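Local structure of malonyl CoA-acyl carrier protein transacylase (Mycobacterium tuberculosis, 2QC3) at residues Thr255-Leu258 / Arg259-Thr262; Ala272-Leu275 / Ser276-Lys280; His195-Phe198 / Met199-Ala202; Val242-Leu245 / Thr246-Val249; Asp29-Ala32 / Ala33-Lys36. The protein catalyses the transfer of the malonyl group from malonyl-CoA to holo-acyl carrier protein, a step of fatty acid biosynthesis. All coordinates share one frame; numbering follows the deposited sequence.

Interaction 1: residues Thr255-Leu258 / Arg259-Thr262; sequences TATL and REHT
H261 brings its imidazole alongside T257, in the last turn of the helix, and its side chain can be followed atom by atom. CB lies 3.6 Å from L258 O. CG stands anti to its own carbonyl carbon (chi1 -66°), which swings the ring toward T257, so that ND1 donates to T257 O at 2.9 Å. The bond is bent, 138° at the hydrogen, and the oxygen lies 28° out of the imidazole plane. Next round the ring, CE1 comes to 3.8 Å from T257 CG2; the two side chains run side by side and point the same way. The backbone N of H261 adds weak bonds to T257 O and L258 O, so T257 O takes the ring bond and a weak main-chain bond from the same residue.

This is the C-terminal end of helix 251-260, where H261 is the first residue to leave helical geometry before the chain enters strand 263-268 of the parallel sheet. Just upstream the helix is regular: R259 N donates to T255 O at 3.0 Å and E260 N to A256 O at 3.2 Å.

A water joins T257 to E260, donating to T257 OG1 at 2.6 Å and to E260 OE2 at 2.9 Å; T257 OG1 is also bonded to G228 O and L253 O. R259 places CG anti to its backbone N, and the chain then bends at chi3, carrying the guanidinium back obliquely past A256 CA to a salt bridge with E282. L258 packs on L223 and L283.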
loop_
_atom_site.group_PDB
_atom_site.type_symbol
_atom_site.label_atom_id
_atom_site.label_comp_id
_atom_site.label_asym_id
_atom_site.label_seq_id
_atom_site.Cartn_x
_atom_site.Cartn_y
_atom_site.Cartn_z
ATOM N N THR A 255 2.350 -7.498 -10.563
ATOM C CA THR A 255 3.706 -7.677 -11.046
ATOM C C THR A 255 3.700 -8.427 -12.373
ATOM O O THR A 255 4.550 -8.189 -13.226
ATOM C CB THR A 255 4.560 -8.437 -10.034
ATOM O OG1 THR A 255 4.467 -7.800 -8.755
ATOM C CG2 THR A 255 6.004 -8.436 -10.481
ATOM N N ALA A 256 2.740 -9.334 -12.539
ATOM C CA ALA A 256 2.615 -10.094 -13.782
ATOM C C ALA A 256 2.315 -9.106 -14.903
ATOM O O ALA A 256 2.796 -9.254 -16.025
ATOM C CB ALA A 256 1.485 -11.123 -13.667
ATOM N N THR A 257 1.525 -8.087 -14.591
ATOM C CA THR A 257 1.185 -7.071 -15.578
ATOM C C THR A 257 2.398 -6.198 -15.899
ATOM O O THR A 257 2.568 -5.751 -17.034
ATOM C CB THR A 257 0.027 -6.181 -15.083
ATOM O OG1 THR A 257 -1.152 -6.984 -14.921
ATOM C CG2 THR A 257 -0.254 -5.062 -16.087
ATOM N N LEU A 258 3.236 -5.951 -14.900
ATOM C CA LEU A 258 4.437 -5.147 -15.110
ATOM C C LEU A 258 5.335 -5.874 -16.106
ATOM O O LEU A 258 5.942 -5.257 -16.982
ATOM C CB LEU A 258 5.185 -4.945 -13.791
ATOM C CG LEU A 258 4.437 -4.145 -12.721
ATOM C CD1 LEU A 258 5.250 -4.114 -11.429
ATOM C CD2 LEU A 258 4.183 -2.729 -13.236
ATOM N N ARG A 259 5.400 -7.193 -15.964
ATOM C CA ARG A 259 6.207 -8.032 -16.841
ATOM C C ARG A 259 5.721 -7.864 -18.283
ATOM O O ARG A 259 6.524 -7.767 -19.217
ATOM C CB ARG A 259 6.085 -9.496 -16.409
ATOM C CG ARG A 259 7.244 -10.380 -16.837
ATOM C CD ARG A 259 7.043 -11.818 -16.381
ATOM N NE ARG A 259 6.550 -11.897 -15.007
ATOM C CZ ARG A 259 6.377 -13.034 -14.337
ATOM N NH1 ARG A 259 6.662 -14.197 -14.910
ATOM N NH2 ARG A 259 5.899 -13.012 -13.100
ATOM N N GLU A 260 4.402 -7.823 -18.455
ATOM C CA GLU A 260 3.805 -7.653 -19.776
ATOM C C GLU A 260 4.333 -6.403 -20.470
ATOM O O GLU A 260 4.543 -6.398 -21.681
ATOM C CB GLU A 260 2.283 -7.566 -19.665
ATOM C CG GLU A 260 1.589 -8.908 -19.541
ATOM C CD GLU A 260 0.086 -8.758 -19.405
ATOM O OE1 GLU A 260 -0.495 -7.939 -20.148
ATOM O OE2 GLU A 260 -0.514 -9.460 -18.563
ATOM N N HIS A 261 4.534 -5.341 -19.698
ATOM C CA HIS A 261 5.049 -4.092 -20.237
ATOM C C HIS A 261 6.567 -4.164 -20.316
ATOM O O HIS A 261 7.175 -5.145 -19.886
ATOM C CB HIS A 261 4.637 -2.923 -19.342
ATOM C CG HIS A 261 3.164 -2.673 -19.315
ATOM N ND1 HIS A 261 2.248 -3.653 -18.995
ATOM C CD2 HIS A 261 2.442 -1.557 -19.579
ATOM C CE1 HIS A 261 1.028 -3.153 -19.064
ATOM N NE2 HIS A 261 1.118 -1.883 -19.416
ATOM N N THR A 262 7.181 -3.124 -20.867
ATOM C CA THR A 262 8.631 -3.091 -20.988
ATOM C C THR A 262 9.227 -2.315 -19.824
ATOM O O THR A 262 9.910 -1.307 -20.017
ATOM C CB THR A 262 9.067 -2.435 -22.317
ATOM O OG1 THR A 262 8.386 -3.074 -23.404
ATOM C CG2 THR A 262 10.571 -2.584 -22.522
HETATM O O HOH W 1 -2.400 -7.978 -16.976
#

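Interaction 2: residues Ala272-Leu275 / Ser276-Lys280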
loop_
_atom_site.group_PDB
_atom_site.type_symbol
_atom_site.label_atom_id
_atom_site.label_comp_id
_atom_site.label_asym_id
_atom_site.label_seq_id
_atom_site.Cartn_x
_atom_site.Cartn_y
_atom_site.Cartn_z
ATOM N N ALA A 272 10.165 2.605 1.990
ATOM C CA ALA A 272 10.549 1.418 1.236
ATOM C C ALA A 272 10.291 0.142 2.028
ATOM O O ALA A 272 10.640 0.047 3.206
ATOM C CB ALA A 272 12.018 1.501 0.851
ATOM N N GLY A 273 9.676 -0.834 1.371
ATOM C CA GLY A 273 9.378 -2.092 2.026
ATOM C C GLY A 273 9.982 -3.291 1.320
ATOM O O GLY A 273 11.199 -3.438 1.258
ATOM N N THR A 274 9.123 -4.144 0.774
ATOM C CA THR A 274 9.572 -5.345 0.086
ATOM C C THR A 274 9.059 -5.433 -1.350
ATOM O O THR A 274 9.307 -6.419 -2.037
ATOM C CB THR A 274 9.102 -6.609 0.840
ATOM O OG1 THR A 274 7.668 -6.661 0.829
ATOM C CG2 THR A 274 9.584 -6.580 2.294
ATOM N N LEU A 275 8.351 -4.410 -1.812
ATOM C CA LEU A 275 7.809 -4.443 -3.172
ATOM C C LEU A 275 8.899 -4.583 -4.230
ATOM O O LEU A 275 8.738 -5.315 -5.205
ATOM C CB LEU A 275 6.969 -3.189 -3.447
ATOM C CG LEU A 275 5.832 -2.947 -2.452
ATOM C CD1 LEU A 275 4.957 -1.786 -2.939
ATOM C CD2 LEU A 275 5.009 -4.223 -2.300
ATOM N N SER A 276 10.002 -3.871 -4.036
ATOM C CA SER A 276 11.114 -3.931 -4.970
ATOM C C SER A 276 11.586 -5.375 -5.140
ATOM O O SER A 276 11.727 -5.865 -6.263
ATOM C CB SER A 276 12.270 -3.063 -4.464
ATOM O OG SER A 276 11.965 -1.689 -4.568
ATOM N N GLY A 277 11.826 -6.047 -4.017
ATOM C CA GLY A 277 12.279 -7.427 -4.045
ATOM C C GLY A 277 11.268 -8.357 -4.692
ATOM O O GLY A 277 11.635 -9.244 -5.464
ATOM N N ILE A 278 9.992 -8.171 -4.369
ATOM C CA ILE A 278 8.956 -9.005 -4.962
ATOM C C ILE A 278 8.924 -8.759 -6.467
ATOM O O ILE A 278 8.898 -9.704 -7.246
ATOM C CB ILE A 278 7.555 -8.700 -4.360
ATOM C CG1 ILE A 278 7.398 -9.386 -3.003
ATOM C CG2 ILE A 278 6.470 -9.232 -5.278
ATOM C CD1 ILE A 278 8.549 -9.176 -2.054
ATOM N N ALA A 279 8.950 -7.488 -6.866
ATOM C CA ALA A 279 8.916 -7.115 -8.278
ATOM C C ALA A 279 10.125 -7.634 -9.060
ATOM O O ALA A 279 10.014 -7.929 -10.253
ATOM C CB ALA A 279 8.824 -5.604 -8.414
ATOM N N LYS A 280 11.269 -7.740 -8.388
ATOM C CA LYS A 280 12.498 -8.233 -9.013
ATOM C C LYS A 280 12.336 -9.659 -9.511
ATOM O O LYS A 280 12.775 -9.999 -10.606
ATOM C CB LYS A 280 13.660 -8.243 -8.014
ATOM C CG LYS A 280 14.375 -6.936 -7.782
ATOM C CD LYS A 280 15.401 -7.133 -6.682
ATOM C CE LYS A 280 16.247 -5.901 -6.459
ATOM N NZ LYS A 280 17.158 -5.617 -7.582
HETATM O O HOH W 2 12.419 -5.200 -1.456
#
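The flat groups where L275 meets A279 and T274 meets I278 are peptide planes, not rings. A279 N meets the L275 carbonyl nearly along the C=O axis, at 2.7 Å from L275 O with 165° at the hydrogen; beside that bond A279 CB lies 3.2 Å from L275 O. One residue earlier, I278 N donates to T274 O at 3.0 Å, although the place of that oxygen in the model is less sure. This is the first turn of helix 275-282, which comes after strand 263-268 of the parallel sheet in the large, alpha/beta-hydrolase-like part of the acyltransferase fold.

T274 holds the N-cap position without using its hydroxyl as a cap. Its OG1 sits between backbone N and carbonyl carbon (chi1 64°), and the I278 side chain lies at a slant to it, though the exact place of I278 CD1 is doubtful. The E268 carboxylate is hydrogen-bonded to G273 N and S276 OG, and weakly to L275 N. L275 reaches inward to W251 and L6, about 8 Å from the side chain of S92, the probable nucleophile. A water accepts from G277 N at 2.8 Å and donates weakly to G273 O.

Interaction 3: residues His195-Phe198 / Met199-Ala202; sequences HTEF and MAPA. With ACY (acetic acid), chain B.
M199 curls back on the residue before it: bent at chi2 (-59°) and again at chi3 (96°), its chain brings CE to 3.4 Å from F198 O, while CG, nearer the backbone, lies 3.9 Å from H195 N. CE and CG thus both lie against the main chain of the turn to which the residue belongs.

Two backbone hydrogen bonds close the turn. M199 N donates to T196 O at 3.0 Å and A200 N to E197 O at 2.8 Å. In both cases the donor stands well above the carbonyl plane, by 58° in the second, in keeping with i to i+3 bonding in a 3-10 turn. T196 starts the turn as an ST turn: its OG1 accepts from F198 N at 3.2 Å and also bonds to A193 O. That same OG1 lies in plane at an edge of the F198 ring.

The loop runs from strand 184-187 to helix 203-211 and carries H195, by similarity an active-site residue of this FabD-family enzyme beside S92. ND1 of its imidazole is bonded to Q244 O and weakly to Q247 O, and NE2 makes a weak, bent bond of 3.1 Å to the O atom of an acetic acid molecule. That molecule, probably from the crystallisation liquor, is also held by R117 NH1 and V93 N, a placement consistent with part of the malonyl site. P201 CD packs 3.4 Å from F198 O.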
loop_
_atom_site.group_PDB
_atom_site.type_symbol
_atom_site.label_atom_id
_atom_site.label_comp_id
_atom_site.label_asym_id
_atom_site.label_seq_id
_atom_site.Cartn_x
_atom_site.Cartn_y
_atom_site.Cartn_z
ATOM N N HIS A 195 -8.544 -6.236 4.091
ATOM C CA HIS A 195 -8.890 -6.793 2.786
ATOM C C HIS A 195 -9.766 -8.042 2.831
ATOM O O HIS A 195 -9.553 -8.997 2.087
ATOM C CB HIS A 195 -7.610 -7.039 1.974
ATOM C CG HIS A 195 -6.894 -5.774 1.622
ATOM N ND1 HIS A 195 -7.387 -4.882 0.694
ATOM C CD2 HIS A 195 -5.807 -5.184 2.169
ATOM C CE1 HIS A 195 -6.638 -3.794 0.691
ATOM N NE2 HIS A 195 -5.673 -3.951 1.578
ATOM N N THR A 196 -10.762 -8.026 3.709
ATOM C CA THR A 196 -11.700 -9.138 3.816
ATOM C C THR A 196 -13.054 -8.532 4.146
ATOM O O THR A 196 -13.147 -7.331 4.405
ATOM C CB THR A 196 -11.332 -10.133 4.939
ATOM O OG1 THR A 196 -11.537 -9.510 6.212
ATOM C CG2 THR A 196 -9.870 -10.595 4.807
ATOM N N GLU A 197 -14.099 -9.355 4.134
ATOM C CA GLU A 197 -15.435 -8.872 4.445
ATOM C C GLU A 197 -15.518 -8.275 5.852
ATOM O O GLU A 197 -16.408 -7.472 6.137
ATOM C CB GLU A 197 -16.453 -10.007 4.291
ATOM C CG GLU A 197 -16.734 -10.376 2.843
ATOM C CD GLU A 197 -17.518 -9.302 2.096
ATOM O OE1 GLU A 197 -17.178 -8.102 2.218
ATOM O OE2 GLU A 197 -18.474 -9.664 1.371
ATOM N N PHE A 198 -14.586 -8.649 6.726
ATOM C CA PHE A 198 -14.597 -8.126 8.090
ATOM C C PHE A 198 -14.367 -6.616 8.140
ATOM O O PHE A 198 -14.628 -5.974 9.159
ATOM C CB PHE A 198 -13.577 -8.872 8.964
ATOM C CG PHE A 198 -13.943 -10.317 9.205
ATOM C CD1 PHE A 198 -13.319 -11.343 8.495
ATOM C CD2 PHE A 198 -14.968 -10.642 10.087
ATOM C CE1 PHE A 198 -13.718 -12.674 8.654
ATOM C CE2 PHE A 198 -15.378 -11.964 10.258
ATOM C CZ PHE A 198 -14.755 -12.986 9.538
ATOM N N MET A 199 -13.886 -6.046 7.038
ATOM C CA MET A 199 -13.678 -4.605 6.975
ATOM C C MET A 199 -14.948 -3.934 6.448
ATOM O O MET A 199 -15.021 -2.717 6.386
ATOM C CB MET A 199 -12.499 -4.264 6.053
ATOM C CG MET A 199 -11.138 -4.679 6.595
ATOM S SD MET A 199 -10.801 -3.887 8.178
ATOM C CE MET A 199 -11.314 -5.173 9.313
ATOM N N ALA A 200 -15.948 -4.736 6.085
ATOM C CA ALA A 200 -17.203 -4.221 5.537
ATOM C C ALA A 200 -17.787 -3.002 6.244
ATOM O O ALA A 200 -18.268 -2.085 5.591
ATOM C CB ALA A 200 -18.253 -5.333 5.484
ATOM N N PRO A 201 -17.760 -2.975 7.586
ATOM C CA PRO A 201 -18.325 -1.803 8.264
ATOM C C PRO A 201 -17.577 -0.496 7.999
ATOM O O PRO A 201 -18.082 0.589 8.293
ATOM C CB PRO A 201 -18.331 -2.214 9.740
ATOM C CG PRO A 201 -17.265 -3.262 9.830
ATOM C CD PRO A 201 -17.401 -4.030 8.550
ATOM N N ALA A 202 -16.386 -0.594 7.420
ATOM C CA ALA A 202 -15.600 0.598 7.108
ATOM C C ALA A 202 -15.961 1.173 5.735
ATOM O O ALA A 202 -15.603 2.307 5.422
ATOM C CB ALA A 202 -14.104 0.269 7.157
HETATM C C ACY B . -3.756 -1.978 4.187
HETATM O O ACY B . -4.914 -1.943 3.811
HETATM O OXT ACY B . -2.904 -0.986 3.872
HETATM C CH3 ACY B . -3.260 -3.136 5.008
#

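Interaction 4: residues Val242-Leu245 / Thr246-Val249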
loop_
_atom_site.group_PDB
_atom_site.type_symbol
_atom_site.label_atom_id
_atom_site.label_comp_id
_atom_site.label_asym_id
_atom_site.label_seq_id
_atom_site.Cartn_x
_atom_site.Cartn_y
_atom_site.Cartn_z
ATOM N N VAL A 242 -12.444 1.876 -3.496
ATOM C CA VAL A 242 -13.375 1.705 -2.388
ATOM C C VAL A 242 -13.629 0.220 -2.157
ATOM O O VAL A 242 -13.546 -0.278 -1.035
ATOM C CB VAL A 242 -14.710 2.411 -2.681
ATOM C CG1 VAL A 242 -15.696 2.163 -1.543
ATOM C CG2 VAL A 242 -14.471 3.901 -2.856
ATOM N N SER A 243 -13.911 -0.490 -3.240
ATOM C CA SER A 243 -14.178 -1.915 -3.170
ATOM C C SER A 243 -13.001 -2.728 -2.615
ATOM O O SER A 243 -13.205 -3.718 -1.915
ATOM C CB SER A 243 -14.575 -2.421 -4.559
ATOM O OG SER A 243 -14.891 -3.793 -4.518
ATOM N N GLN A 244 -11.773 -2.309 -2.910
ATOM C CA GLN A 244 -10.598 -3.024 -2.421
ATOM C C GLN A 244 -10.549 -3.114 -0.905
ATOM O O GLN A 244 -9.819 -3.934 -0.344
ATOM C CB GLN A 244 -9.309 -2.360 -2.927
ATOM C CG GLN A 244 -8.868 -2.872 -4.273
ATOM C CD GLN A 244 -8.730 -4.376 -4.276
ATOM O OE1 GLN A 244 -7.855 -4.945 -3.615
ATOM N NE2 GLN A 244 -9.603 -5.031 -5.008
ATOM N N LEU A 245 -11.328 -2.266 -0.242
ATOM C CA LEU A 245 -11.360 -2.252 1.207
ATOM C C LEU A 245 -11.630 -3.641 1.778
ATOM O O LEU A 245 -11.024 -4.041 2.763
ATOM C CB LEU A 245 -12.427 -1.268 1.691
ATOM C CG LEU A 245 -12.237 -0.707 3.101
ATOM C CD1 LEU A 245 -10.890 0.008 3.187
ATOM C CD2 LEU A 245 -13.362 0.270 3.426
ATOM N N THR A 246 -12.526 -4.383 1.142
ATOM C CA THR A 246 -12.879 -5.720 1.611
ATOM C C THR A 246 -12.412 -6.822 0.667
ATOM O O THR A 246 -12.787 -7.982 0.833
ATOM C CB THR A 246 -14.413 -5.857 1.771
ATOM O OG1 THR A 246 -15.042 -5.644 0.499
ATOM C CG2 THR A 246 -14.944 -4.834 2.767
ATOM N N GLN A 247 -11.592 -6.468 -0.316
ATOM C CA GLN A 247 -11.119 -7.444 -1.294
ATOM C C GLN A 247 -9.627 -7.761 -1.211
ATOM O O GLN A 247 -8.827 -6.925 -0.809
ATOM C CB GLN A 247 -11.441 -6.950 -2.711
ATOM C CG GLN A 247 -12.926 -6.755 -2.969
ATOM C CD GLN A 247 -13.703 -8.044 -2.815
ATOM O OE1 GLN A 247 -13.536 -8.981 -3.601
ATOM N NE2 GLN A 247 -14.553 -8.106 -1.792
ATOM N N PRO A 248 -9.244 -8.985 -1.599
ATOM C CA PRO A 248 -7.847 -9.429 -1.580
ATOM C C PRO A 248 -6.931 -8.547 -2.432
ATOM O O PRO A 248 -7.345 -7.988 -3.450
ATOM C CB PRO A 248 -7.926 -10.846 -2.140
ATOM C CG PRO A 248 -9.293 -11.301 -1.695
ATOM C CD PRO A 248 -10.141 -10.095 -1.973
ATOM N N VAL A 249 -5.683 -8.434 -2.004
ATOM C CA VAL A 249 -4.689 -7.663 -2.731
ATOM C C VAL A 249 -3.975 -8.646 -3.659
ATOM O O VAL A 249 -3.221 -9.503 -3.194
ATOM C CB VAL A 249 -3.651 -7.029 -1.757
ATOM C CG1 VAL A 249 -2.525 -6.345 -2.545
ATOM C CG2 VAL A 249 -4.348 -6.024 -0.837
HETATM O O HOH W 3 -15.535 -3.223 -0.623
#
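T246 N donates to S243 O at 3.2 Å and Q247 N to Q244 O at 3.1 Å, backbone bonds that each have the donor above the carbonyl plane; the second comes in almost broadside, with a C=O...N angle of 102°. These are the turns by which the chain leaves helix 234-243 and heads for the short strand 249-250 at the edge of the mixed sheet.

Water adds to them. T246 OG1, set between its backbone N and carbonyl carbon (chi1 61°), lies 3.6 Å from S243 O, where one molecule can reach both: it donates to S243 O at 2.7 Å and lies 2.7 Å from T246 OG1. The same OG1 takes a weak bond from Q247 NE2.

Among the packing contacts, Q247 CG comes within 3.2 Å of S243 O, and the chain bends at chi2 to lead the amide away. Q244 crosses Q247 at about a right angle, their amide planes 88° apart. L245 turns to L203, F206, R117 and M121, while V249 touches S92.

Two carbonyls, Q244 O and Q247 O, end up 3.2 Å apart. They would probably repel; the N-H of H195 ND1, bonded to Q244 O and only weakly to Q247 O, probably eases this.

Interaction 5: residues Asp29-Ala32 / Ala33-Lys36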
loop_
_atom_site.group_PDB
_atom_site.type_symbol
_atom_site.label_atom_id
_atom_site.label_comp_id
_atom_site.label_asym_id
_atom_site.label_seq_id
_atom_site.Cartn_x
_atom_site.Cartn_y
_atom_site.Cartn_z
ATOM N N ASP A 29 5.891 22.436 5.156
ATOM C CA ASP A 29 4.679 23.151 4.792
ATOM C C ASP A 29 3.601 22.219 4.246
ATOM O O ASP A 29 2.414 22.414 4.509
ATOM C CB ASP A 29 5.009 24.234 3.767
ATOM C CG ASP A 29 3.812 25.076 3.408
ATOM O OD1 ASP A 29 2.964 24.601 2.624
ATOM O OD2 ASP A 29 3.716 26.213 3.918
ATOM N N GLN A 30 4.013 21.211 3.483
ATOM C CA GLN A 30 3.067 20.253 2.926
ATOM C C GLN A 30 2.495 19.356 4.018
ATOM O O GLN A 30 1.303 19.057 4.018
ATOM C CB GLN A 30 3.742 19.406 1.845
ATOM C CG GLN A 30 3.481 19.912 0.439
ATOM C CD GLN A 30 4.506 19.424 -0.561
ATOM O OE1 GLN A 30 4.774 18.228 -0.666
ATOM N NE2 GLN A 30 5.087 20.354 -1.309
ATOM N N ILE A 31 3.346 18.936 4.948
ATOM C CA ILE A 31 2.903 18.087 6.048
ATOM C C ILE A 31 1.885 18.837 6.898
ATOM O O ILE A 31 0.985 18.233 7.487
ATOM C CB ILE A 31 4.090 17.648 6.940
ATOM C CG1 ILE A 31 4.914 16.584 6.220
ATOM C CG2 ILE A 31 3.581 17.087 8.261
ATOM C CD1 ILE A 31 4.143 15.302 5.944
ATOM N N ALA A 32 2.031 20.159 6.960
ATOM C CA ALA A 32 1.112 20.984 7.730
ATOM C C ALA A 32 -0.232 20.963 7.018
ATOM O O ALA A 32 -1.273 20.781 7.641
ATOM C CB ALA A 32 1.637 22.416 7.829
ATOM N N ALA A 33 -0.192 21.138 5.703
ATOM C CA ALA A 33 -1.399 21.130 4.888
ATOM C C ALA A 33 -2.083 19.765 4.947
ATOM O O ALA A 33 -3.314 19.679 4.985
ATOM C CB ALA A 33 -1.053 21.478 3.447
ATOM N N TRP A 34 -1.282 18.703 4.954
ATOM C CA TRP A 34 -1.816 17.345 5.000
ATOM C C TRP A 34 -2.291 16.973 6.399
ATOM O O TRP A 34 -3.229 16.184 6.556
ATOM C CB TRP A 34 -0.761 16.344 4.508
ATOM C CG TRP A 34 -0.381 16.558 3.068
ATOM C CD1 TRP A 34 -1.055 17.310 2.151
ATOM C CD2 TRP A 34 0.749 16.002 2.378
ATOM N NE1 TRP A 34 -0.419 17.258 0.935
ATOM C CE2 TRP A 34 0.688 16.461 1.043
ATOM C CE3 TRP A 34 1.800 15.158 2.756
ATOM C CZ2 TRP A 34 1.644 16.110 0.082
ATOM C CZ3 TRP A 34 2.754 14.805 1.795
ATOM C CH2 TRP A 34 2.664 15.280 0.474
ATOM N N SER A 35 -1.641 17.537 7.414
ATOM C CA SER A 35 -2.021 17.277 8.796
ATOM C C SER A 35 -3.409 17.853 9.029
ATOM O O SER A 35 -4.182 17.340 9.837
ATOM C CB SER A 35 -1.036 17.935 9.764
ATOM O OG SER A 35 0.178 17.218 9.826
ATOM N N LYS A 36 -3.711 18.927 8.310
ATOM C CA LYS A 36 -4.998 19.593 8.420
ATOM C C LYS A 36 -6.070 18.778 7.710
ATOM O O LYS A 36 -7.139 18.533 8.263
ATOM C CB LYS A 36 -4.917 20.987 7.801
ATOM C CG LYS A 36 -6.159 21.838 7.999
ATOM C CD LYS A 36 -5.952 23.224 7.405
ATOM C CE LYS A 36 -7.179 24.098 7.572
ATOM N NZ LYS A 36 -6.970 25.451 6.968
#
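Q30 and W34, one turn apart on helix 27-37, point the same way and lie side by side, whereas I31 crosses W34 at about a right angle. This amphipathic helix turns one side to helices 57-77, 107-125 and 42-47 and leaves A32, A33 and K36 on the outer surface.

With CG of W34 anti to its carbonyl carbon (chi1 -63°), the indole folds back along the helix until Q30 O stands over one face, 3.2 Å from W34 CG and offset toward the rim. That same oxygen accepts from W34 N at 2.8 Å, so the residue that donates the backbone bond also lays its ring against the acceptor. The extended Q30 side chain follows the indole outward. Its OE1 comes to 3.8 Å from W34 CH2, the amide turned 50° from the ring plane. From the direction of I31, CD1 meets the ring obliquely, 4.0 Å from W34 CE3. Beyond the helix, the indole packs on L69, L70, V111 and L42, and I31 on L70, L42 and A43.

S35 faces the preceding turn, with OG bonded to L42 N at the start of the next helix as well as to I31. Two donors grip I31 O from opposite faces of its carbonyl plane: S35 N at 2.7 Å and S35 OG, also 2.7 Å from I31 O.

Overall arrangement
Along the chain the order is interaction 5, 3, 4, 1, 2. Interactions 3 and 4, with centres about 8 Å apart, touch directly: loop 195-202 leans on the bend 242-249, which leads to edge strand 249-250, and together they hold the active-site histidine beside the nucleophile turn. Interactions 1 and 2, centres about 14 Å apart, also touch, where T255 of helix 251-260 packs on A279 and I278 of helix 275-282; they join helices of the parallel-sheet part, with strand 263-268 between them in sequence. The centre of interaction 2 lies about 21 Å from that of interaction 4, across the chain's centre. Interaction 5 sits peripherally, its centre about 28 to 35 Å from the others.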